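Local coordinates for uncharacterized protein (PDB 4ZKQ) that probably binds host chemokines, acting as a decoy receptor of a rodent gammaherpesvirus, at residues A[224-229]-A[277-282]. Residues are numbered along the deposited sequence; the frame is centred on the assembly and turned at random.
Sequences GERLMT and ECEEVT
Arg226, at the start of strand 226-231, lays its side chain across the loop 277-282, which is tied to the same beta hairpin by a disulfide: Cys278 SG is bonded to the sulfur of Cys223, the last residue of strand 206-223. The long arm of Arg226 is extended from CG to NE, with CG anti to the carbonyl carbon (chi1 -62°), and this carries CD to 3.1 Å from Glu277 O. The same carbonyl oxygen lies over one face of the guanidinium, where Arg226 NE stands 3.3 Å from Glu277 O at an angle too poor for a hydrogen bond. At the tip, Arg226 NH2 is 3.8 Å from Glu279 CG and makes a long salt bridge of 3.9 Å to Glu279 OE2. The two side chains cross at about a right angle and their guanidinium and carboxylate planes are 89° apart, so this is a loose charge pairing between two exposed side chains rather than a two-pronged one. Met228 extends the disulfide contact: its SD lies 3.8 Å from Cys278 SG, and the bend at chi3 (63°) brings CE to 3.9 Å from the same sulfur. Met228 and Thr229 together face Leu221 in a classic beta bulge within the hairpin, and Met228 also touches Met273 and Tyr275. No hydrogen bond joins the two segments directly; strand 388-395 helps to bridge them, with Gly224 bonded to Glu393 through the backbone and Thr282 to Tyr395 through both backbone and OG1. Beyond the disulfide, at the buried end, Thr282 turns its methyl rather than its hydroxyl to the hairpin, and CG2 sits 3.4 Å from Gly224 CA.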
# COMPACT_ATOMS: atom_id res chain seq x y z
N GLY A 224 -3.88 20.13 -10.14
CA GLY A 224 -3.80 21.48 -9.63
C GLY A 224 -4.97 21.70 -8.69
O GLY A 224 -5.03 21.10 -7.61
N GLU A 225 -5.90 22.54 -9.11
CA GLU A 225 -7.08 22.86 -8.32
C GLU A 225 -8.38 22.56 -9.08
O GLU A 225 -9.46 22.98 -8.66
CB GLU A 225 -7.03 24.34 -7.89
CG GLU A 225 -5.89 24.64 -6.89
CD GLU A 225 -5.79 26.12 -6.52
OE1 GLU A 225 -5.13 26.87 -7.27
OE2 GLU A 225 -6.34 26.52 -5.48
N ARG A 226 -8.27 21.82 -10.18
CA ARG A 226 -9.46 21.28 -10.84
C ARG A 226 -9.74 19.90 -10.28
O ARG A 226 -8.87 19.03 -10.30
CB ARG A 226 -9.27 21.19 -12.36
CG ARG A 226 -9.05 22.52 -13.06
CD ARG A 226 -9.14 22.32 -14.55
NE ARG A 226 -8.54 23.41 -15.31
CZ ARG A 226 -9.21 24.31 -16.02
NH1 ARG A 226 -10.54 24.27 -16.10
NH2 ARG A 226 -8.55 25.26 -16.67
N LEU A 227 -10.96 19.70 -9.79
CA LEU A 227 -11.37 18.41 -9.23
C LEU A 227 -11.67 17.42 -10.35
O LEU A 227 -12.54 17.67 -11.19
CB LEU A 227 -12.59 18.58 -8.34
CG LEU A 227 -13.17 17.31 -7.72
CD1 LEU A 227 -12.22 16.71 -6.69
CD2 LEU A 227 -14.52 17.60 -7.10
N MET A 228 -10.94 16.31 -10.36
CA MET A 228 -11.09 15.29 -11.39
C MET A 228 -12.13 14.24 -10.98
O MET A 228 -13.00 13.89 -11.78
CB MET A 228 -9.75 14.62 -11.66
CG MET A 228 -8.64 15.61 -12.01
SD MET A 228 -7.00 14.86 -12.06
CE MET A 228 -7.23 13.70 -13.40
N THR A 229 -12.05 13.76 -9.75
CA THR A 229 -12.99 12.76 -9.27
C THR A 229 -13.02 12.72 -7.75
O THR A 229 -12.15 13.29 -7.08
CB THR A 229 -12.65 11.36 -9.81
OG1 THR A 229 -13.63 10.42 -9.36
CG2 THR A 229 -11.27 10.91 -9.34
N GLU A 277 -10.06 17.69 -18.60
CA GLU A 277 -10.16 19.13 -18.40
C GLU A 277 -8.96 19.72 -17.66
O GLU A 277 -8.95 20.91 -17.35
CB GLU A 277 -11.45 19.45 -17.64
CG GLU A 277 -12.71 19.24 -18.47
CD GLU A 277 -13.95 19.78 -17.80
OE1 GLU A 277 -14.20 19.43 -16.62
OE2 GLU A 277 -14.69 20.55 -18.45
N CYS A 278 -7.93 18.91 -17.41
CA CYS A 278 -6.70 19.40 -16.79
C CYS A 278 -5.87 20.18 -17.80
O CYS A 278 -5.81 19.81 -18.97
CB CYS A 278 -5.84 18.24 -16.26
SG CYS A 278 -6.63 17.23 -14.97
N GLU A 279 -5.22 21.24 -17.35
CA GLU A 279 -4.25 21.92 -18.20
C GLU A 279 -3.04 21.01 -18.37
O GLU A 279 -2.69 20.26 -17.46
CB GLU A 279 -3.85 23.27 -17.59
CG GLU A 279 -5.00 24.22 -17.39
CD GLU A 279 -4.54 25.61 -16.98
OE1 GLU A 279 -3.85 26.27 -17.79
OE2 GLU A 279 -4.86 26.02 -15.85
N GLU A 280 -2.40 21.07 -19.54
CA GLU A 280 -1.27 20.20 -19.84
C GLU A 280 -0.07 20.56 -18.97
O GLU A 280 0.82 19.74 -18.77
CB GLU A 280 -0.90 20.30 -21.32
CG GLU A 280 -1.94 19.70 -22.25
CD GLU A 280 -2.04 18.19 -22.14
OE1 GLU A 280 -1.01 17.54 -21.85
OE2 GLU A 280 -3.15 17.66 -22.33
N VAL A 281 -0.06 21.79 -18.47
CA VAL A 281 0.93 22.22 -17.51
C VAL A 281 0.18 22.83 -16.35
O VAL A 281 -0.63 23.74 -16.54
CB VAL A 281 1.93 23.21 -18.10
CG1 VAL A 281 2.94 23.65 -17.05
CG2 VAL A 281 2.62 22.58 -19.27
N THR A 282 0.42 22.32 -15.16
CA THR A 282 -0.36 22.74 -14.02
C THR A 282 0.10 24.13 -13.59
O THR A 282 1.30 24.37 -13.50
CB THR A 282 -0.24 21.74 -12.86
OG1 THR A 282 -0.47 20.41 -13.36
CG2 THR A 282 -1.25 22.06 -11.78